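Local coordinates for probable ABC transporter phosphite binding protein PhnD1 (Prochlorococcus marinus str. MIT 9301, PDB 5LQ5) that binds inorganic phosphite strongly in the periplasm, probably delivering it to an ABC transporter, and binds methylphosphonate and phosphate only very weakly, at residues Lys4-Ala10 and Glu37-Ile41. Sequence-based numbering, arbitrary orientation.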
loop_
_atom_site.group_PDB
_atom_site.type_symbol
_atom_site.label_atom_id
_atom_site.label_comp_id
_atom_site.label_asym_id
_atom_site.label_seq_id
_atom_site.Cartn_x
_atom_site.Cartn_y
_atom_site.Cartn_z
ATOM N N LYS A 4 18.837 16.648 -11.312
ATOM C CA LYS A 4 18.488 17.794 -10.459
ATOM C C LYS A 4 17.006 17.860 -10.094
ATOM O O LYS A 4 16.595 18.726 -9.336
ATOM C CB LYS A 4 18.978 19.126 -11.023
ATOM C CG LYS A 4 18.697 20.290 -10.064
ATOM C CD LYS A 4 19.208 21.653 -10.499
ATOM C CE LYS A 4 18.817 22.733 -9.484
ATOM N NZ LYS A 4 19.265 24.120 -9.799
ATOM N N VAL A 5 16.215 16.937 -10.609
ATOM C CA VAL A 5 14.803 16.830 -10.226
ATOM C C VAL A 5 14.645 15.681 -9.224
ATOM O O VAL A 5 15.124 14.540 -9.473
ATOM C CB VAL A 5 13.921 16.536 -11.440
ATOM C CG1 VAL A 5 12.464 16.407 -11.020
ATOM C CG2 VAL A 5 14.075 17.631 -12.496
ATOM N N LEU A 6 13.986 15.970 -8.105
ATOM C CA LEU A 6 13.625 14.946 -7.116
ATOM C C LEU A 6 12.317 14.275 -7.591
ATOM O O LEU A 6 11.279 14.893 -7.659
ATOM C CB LEU A 6 13.425 15.529 -5.697
ATOM C CG LEU A 6 13.212 14.514 -4.569
ATOM C CD1 LEU A 6 14.488 13.757 -4.233
ATOM C CD2 LEU A 6 12.689 15.205 -3.310
ATOM N N LYS A 7 12.398 12.987 -7.860
ATOM C CA LYS A 7 11.339 12.246 -8.540
ATOM C C LYS A 7 10.638 11.384 -7.503
ATOM O O LYS A 7 11.247 10.542 -6.870
ATOM C CB LYS A 7 11.930 11.409 -9.674
ATOM C CG LYS A 7 12.608 12.247 -10.772
ATOM C CD LYS A 7 13.394 11.368 -11.738
ATOM C CE LYS A 7 14.678 12.053 -12.183
ATOM N NZ LYS A 7 15.719 12.024 -11.123
ATOM N N VAL A 8 9.370 11.690 -7.290
ATOM C CA VAL A 8 8.481 11.034 -6.345
ATOM C C VAL A 8 7.681 9.962 -7.061
ATOM O O VAL A 8 7.182 10.163 -8.165
ATOM C CB VAL A 8 7.546 12.047 -5.649
ATOM C CG1 VAL A 8 6.465 11.393 -4.790
ATOM C CG2 VAL A 8 8.349 13.020 -4.787
ATOM N N GLY A 9 7.626 8.788 -6.456
ATOM C CA GLY A 9 6.812 7.674 -6.971
ATOM C C GLY A 9 5.974 7.043 -5.858
ATOM O O GLY A 9 6.076 7.406 -4.659
ATOM N N ALA A 10 5.152 6.101 -6.262
ATOM C CA ALA A 10 4.267 5.414 -5.339
ATOM C C ALA A 10 3.725 4.142 -5.956
ATOM O O ALA A 10 3.423 4.095 -7.145
ATOM C CB ALA A 10 3.121 6.308 -4.968
ATOM N N GLU A 37 13.281 21.332 -7.528
ATOM C CA GLU A 37 12.225 20.785 -8.398
ATOM C C GLU A 37 11.858 19.388 -7.924
ATOM O O GLU A 37 12.737 18.557 -7.704
ATOM C CB GLU A 37 12.642 20.719 -9.869
ATOM C CG GLU A 37 12.056 21.833 -10.723
ATOM C CD GLU A 37 12.128 21.519 -12.202
ATOM O OE1 GLU A 37 13.249 21.288 -12.696
ATOM O OE2 GLU A 37 11.067 21.495 -12.865
ATOM N N VAL A 38 10.555 19.173 -7.765
ATOM C CA VAL A 38 9.987 17.873 -7.367
ATOM C C VAL A 38 8.853 17.515 -8.343
ATOM O O VAL A 38 7.998 18.350 -8.662
ATOM C CB VAL A 38 9.457 17.889 -5.919
ATOM C CG1 VAL A 38 9.094 16.478 -5.486
ATOM C CG2 VAL A 38 10.493 18.449 -4.938
ATOM N N LYS A 39 8.826 16.267 -8.793
ATOM C CA LYS A 39 7.860 15.807 -9.793
ATOM C C LYS A 39 7.374 14.394 -9.438
ATOM O O LYS A 39 8.189 13.515 -9.188
ATOM C CB LYS A 39 8.542 15.796 -11.169
ATOM C CG LYS A 39 7.713 15.342 -12.359
ATOM C CD LYS A 39 6.808 16.434 -12.889
ATOM C CE LYS A 39 6.236 16.030 -14.240
ATOM N NZ LYS A 39 4.806 16.393 -14.347
ATOM N N TYR A 40 6.055 14.210 -9.375
ATOM C CA TYR A 40 5.456 12.864 -9.224
ATOM C C TYR A 40 5.444 12.171 -10.593
ATOM O O TYR A 40 4.944 12.719 -11.587
ATOM C CB TYR A 40 4.053 12.919 -8.623
ATOM C CG TYR A 40 3.248 11.634 -8.741
ATOM C CD1 TYR A 40 3.754 10.413 -8.263
ATOM C CD2 TYR A 40 1.942 11.644 -9.276
ATOM C CE1 TYR A 40 3.013 9.254 -8.363
ATOM C CE2 TYR A 40 1.207 10.489 -9.369
ATOM C CZ TYR A 40 1.760 9.284 -8.910
ATOM O OH TYR A 40 1.046 8.101 -9.013
ATOM N N ILE A 41 5.974 10.966 -10.635
ATOM C CA ILE A 41 6.090 10.144 -11.851
ATOM C C ILE A 41 5.266 8.858 -11.657
ATOM O O ILE A 41 5.759 7.930 -11.021
ATOM C CB ILE A 41 7.561 9.753 -12.138
ATOM C CG1 ILE A 41 8.509 10.959 -12.091
ATOM C CG2 ILE A 41 7.692 8.978 -13.435
ATOM C CD1 ILE A 41 8.195 12.060 -13.057
HETATM O O HOH W 1 15.935 21.401 -8.543
HETATM O O HOH W 2 4.978 6.089 -9.109
HETATM O O HOH W 3 2.248 5.735 -8.950
#
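V8 and V38 meet on the helix-covered face of a parallel strand pair, the two strands of a right-handed beta-alpha-beta unit (strand 5-10, helix 16-34, strand 37-40) at the edge of one sheet of this periplasmic binding protein. Their side chains slant across each other, V8 CG2 lying 3.6 Å from V38 CG1. That V38 methyl is anti to its backbone N (chi1 -171°), which also brings it within 3.5 Å of L6 O. Further along the same face, Y40 turns its ring edge to the first strand: CD1 is 3.4 Å from V8 O, and CE1 lies a loose 4.5 Å from A10 CB. The ring of F23, from helix 16-34, meets it with the planes about 35° apart. On the other face V5 and K39 run abreast, V5 CG1 4.0 Å from K39 CB, while K7 bends back and NZ donates to V5 O (3.1 Å) and to the backbone O of N2. Four backbone bonds join the strands, the last from I41 N to V8 O. Past it, one water accepts from A10 N and donates to I41 O; another donates to A10 O and lies 2.7 Å from Y40 OH, which also bonds Q16 NE2.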